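Local coordinates for yersinopine synthase (Yersinia pestis, PDB 6C4M), which catalyses the NADPH-dependent reductive condensation of pyruvate with an amino-acid-derived intermediate, the last step in making the metallophore yersinopine, at residues E161-L165 / L247-E251. Numbering follows the deposited sequence.
Sequences EVISL and LLAAE
A strand of the dinucleotide-binding domain's mixed sheet, 161-165, meets the short helix 247-251 where S164 and E251 join through their side chains. The hydroxyl of S164 donates to the carboxylate of E251, with OG 2.6 Å from OE2, and enters on the anti lone pair, the one turned away from OE1. E251 reaches across with an extended chain beyond CG (chi2 159°), which brings its carboxylate over to S164, OE2 lying 3.5 Å from CB of S164. The buried carboxylate is gripped at both oxygens: the backbone N of G145 also binds OE2, and that of G143 binds OE1, which should restrain its rotation. S164 OG is further tied to S140. Beside this hydrogen bond, L247 presses one methyl, CD2, against the strand backbone, 3.5 Å from V162 O and 3.7 Å from S164 N. The same methyl makes a looser apolar contact with CG1 of V162, at 4.3 Å. A250 adds its CB, 4.1 Å from S164 O. Strand and helix axes run nearly parallel, 17° apart. The whole is a short helix, following strand 240-243, packed in a buried contact against a strand of the Rossmann-type nucleotide-binding sheet, here pinned by a serine-carboxylate hydrogen bond.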
ATOM      1  N   GLU A 161     -42.252 -16.667  -9.559  1.00 29.27           N
ATOM      2  CA  GLU A 161     -40.831 -16.923  -9.719  1.00 30.11           C
ATOM      3  C   GLU A 161     -40.018 -15.884  -8.945  1.00 26.69           C
ATOM      4  O   GLU A 161     -40.238 -14.676  -9.090  1.00 26.94           O
ATOM      5  CB  GLU A 161     -40.474 -16.921 -11.211  1.00 30.25           C
ATOM      6  CG  GLU A 161     -39.011 -17.264 -11.511  1.00 32.91           C
ATOM      7  CD  GLU A 161     -38.763 -17.513 -13.003  1.00 36.79           C
ATOM      8  OE1 GLU A 161     -39.760 -17.470 -13.774  1.00 28.19           O
ATOM      9  OE2 GLU A 161     -37.584 -17.754 -13.399  1.00 30.98           O
ATOM     10  N   VAL A 162     -39.116 -16.356  -8.088  1.00 24.67           N
ATOM     11  CA  VAL A 162     -38.262 -15.486  -7.270  1.00 26.46           C
ATOM     12  C   VAL A 162     -36.861 -15.542  -7.849  1.00 27.93           C
ATOM     13  O   VAL A 162     -36.277 -16.623  -7.956  1.00 29.31           O
ATOM     14  CB  VAL A 162     -38.256 -15.904  -5.792  1.00 25.77           C
ATOM     15  CG1 VAL A 162     -37.322 -15.030  -5.003  1.00 27.22           C
ATOM     16  CG2 VAL A 162     -39.669 -15.814  -5.223  1.00 26.86           C
ATOM     17  N   ILE A 163     -36.331 -14.385  -8.240  1.00 24.74           N
ATOM     18  CA  ILE A 163     -35.010 -14.293  -8.840  1.00 27.68           C
ATOM     19  C   ILE A 163     -34.149 -13.345  -8.010  1.00 28.81           C
ATOM     20  O   ILE A 163     -34.481 -12.165  -7.844  1.00 30.05           O
ATOM     21  CB  ILE A 163     -35.086 -13.838 -10.306  1.00 29.56           C
ATOM     22  CG1 ILE A 163     -35.753 -14.924 -11.173  1.00 32.89           C
ATOM     23  CG2 ILE A 163     -33.701 -13.574 -10.843  1.00 31.42           C
ATOM     24  CD1 ILE A 163     -36.014 -14.489 -12.575  1.00 32.95           C
ATOM     25  N   SER A 164     -33.045 -13.871  -7.491  1.00 27.66           N
ATOM     26  CA  SER A 164     -31.979 -13.094  -6.863  1.00 30.50           C
ATOM     27  C   SER A 164     -30.847 -12.799  -7.845  1.00 32.95           C
ATOM     28  O   SER A 164     -30.288 -13.720  -8.444  1.00 29.92           O
ATOM     29  CB  SER A 164     -31.387 -13.844  -5.674  1.00 28.59           C
ATOM     30  OG  SER A 164     -32.155 -13.694  -4.503  1.00 34.84           O
ATOM     31  N   LEU A 165     -30.511 -11.520  -7.986  1.00 31.13           N
ATOM     32  CA  LEU A 165     -29.296 -11.076  -8.652  1.00 27.29           C
ATOM     33  C   LEU A 165     -28.228 -10.806  -7.603  1.00 30.97           C
ATOM     34  O   LEU A 165     -28.515 -10.198  -6.571  1.00 25.19           O
ATOM     35  CB  LEU A 165     -29.551  -9.810  -9.470  1.00 29.46           C
ATOM     36  CG  LEU A 165     -30.600  -9.973 -10.587  1.00 37.59           C
ATOM     37  CD1 LEU A 165     -31.211  -8.644 -10.915  1.00 34.55           C
ATOM     38  CD2 LEU A 165     -29.958 -10.577 -11.801  1.00 42.34           C
ATOM     39  N   LEU A 247     -31.020 -20.024  -5.064  1.00 28.59           N
ATOM     40  CA  LEU A 247     -30.955 -18.600  -4.758  1.00 29.68           C
ATOM     41  C   LEU A 247     -29.685 -18.279  -3.974  1.00 27.30           C
ATOM     42  O   LEU A 247     -28.944 -17.358  -4.325  1.00 25.95           O
ATOM     43  CB  LEU A 247     -32.205 -18.174  -3.970  1.00 32.04           C
ATOM     44  CG  LEU A 247     -33.487 -18.328  -4.802  1.00 32.40           C
ATOM     45  CD1 LEU A 247     -34.734 -18.525  -3.917  1.00 30.64           C
ATOM     46  CD2 LEU A 247     -33.653 -17.116  -5.764  1.00 29.93           C
ATOM     47  N   LEU A 248     -29.387 -19.073  -2.950  1.00 33.80           N
ATOM     48  CA  LEU A 248     -28.194 -18.820  -2.138  1.00 35.98           C
ATOM     49  C   LEU A 248     -26.924 -18.961  -2.970  1.00 38.71           C
ATOM     50  O   LEU A 248     -25.954 -18.221  -2.755  1.00 33.44           O
ATOM     51  CB  LEU A 248     -28.176 -19.786  -0.962  1.00 38.40           C
ATOM     52  CG  LEU A 248     -27.666 -19.447   0.434  1.00 45.48           C
ATOM     53  CD1 LEU A 248     -27.948 -18.007   0.911  1.00 40.59           C
ATOM     54  CD2 LEU A 248     -28.334 -20.451   1.355  1.00 42.79           C
ATOM     55  N   ALA A 249     -26.920 -19.888  -3.935  1.00 31.95           N
ATOM     56  CA  ALA A 249     -25.750 -20.106  -4.765  1.00 30.55           C
ATOM     57  C   ALA A 249     -25.474 -18.938  -5.697  1.00 33.27           C
ATOM     58  O   ALA A 249     -24.379 -18.868  -6.259  1.00 32.02           O
ATOM     59  CB  ALA A 249     -25.897 -21.382  -5.580  1.00 36.31           C
ATOM     60  N   ALA A 250     -26.436 -18.036  -5.892  1.00 26.94           N
ATOM     61  CA  ALA A 250     -26.153 -16.758  -6.544  1.00 29.64           C
ATOM     62  C   ALA A 250     -25.817 -15.668  -5.522  1.00 28.72           C
ATOM     63  O   ALA A 250     -24.917 -14.852  -5.766  1.00 24.00           O
ATOM     64  CB  ALA A 250     -27.344 -16.296  -7.382  1.00 27.27           C
ATOM     65  N   GLU A 251     -26.530 -15.658  -4.380  1.00 24.58           N
ATOM     66  CA  GLU A 251     -26.405 -14.578  -3.408  1.00 25.15           C
ATOM     67  C   GLU A 251     -25.024 -14.584  -2.757  1.00 26.33           C
ATOM     68  O   GLU A 251     -24.556 -13.555  -2.261  1.00 26.10           O
ATOM     69  CB  GLU A 251     -27.505 -14.717  -2.339  1.00 25.89           C
ATOM     70  CG  GLU A 251     -28.926 -14.448  -2.853  1.00 27.32           C
ATOM     71  CD  GLU A 251     -30.052 -15.048  -1.993  1.00 27.65           C
ATOM     72  OE1 GLU A 251     -29.797 -15.829  -1.049  1.00 25.20           O
ATOM     73  OE2 GLU A 251     -31.248 -14.754  -2.291  1.00 30.54           O
TER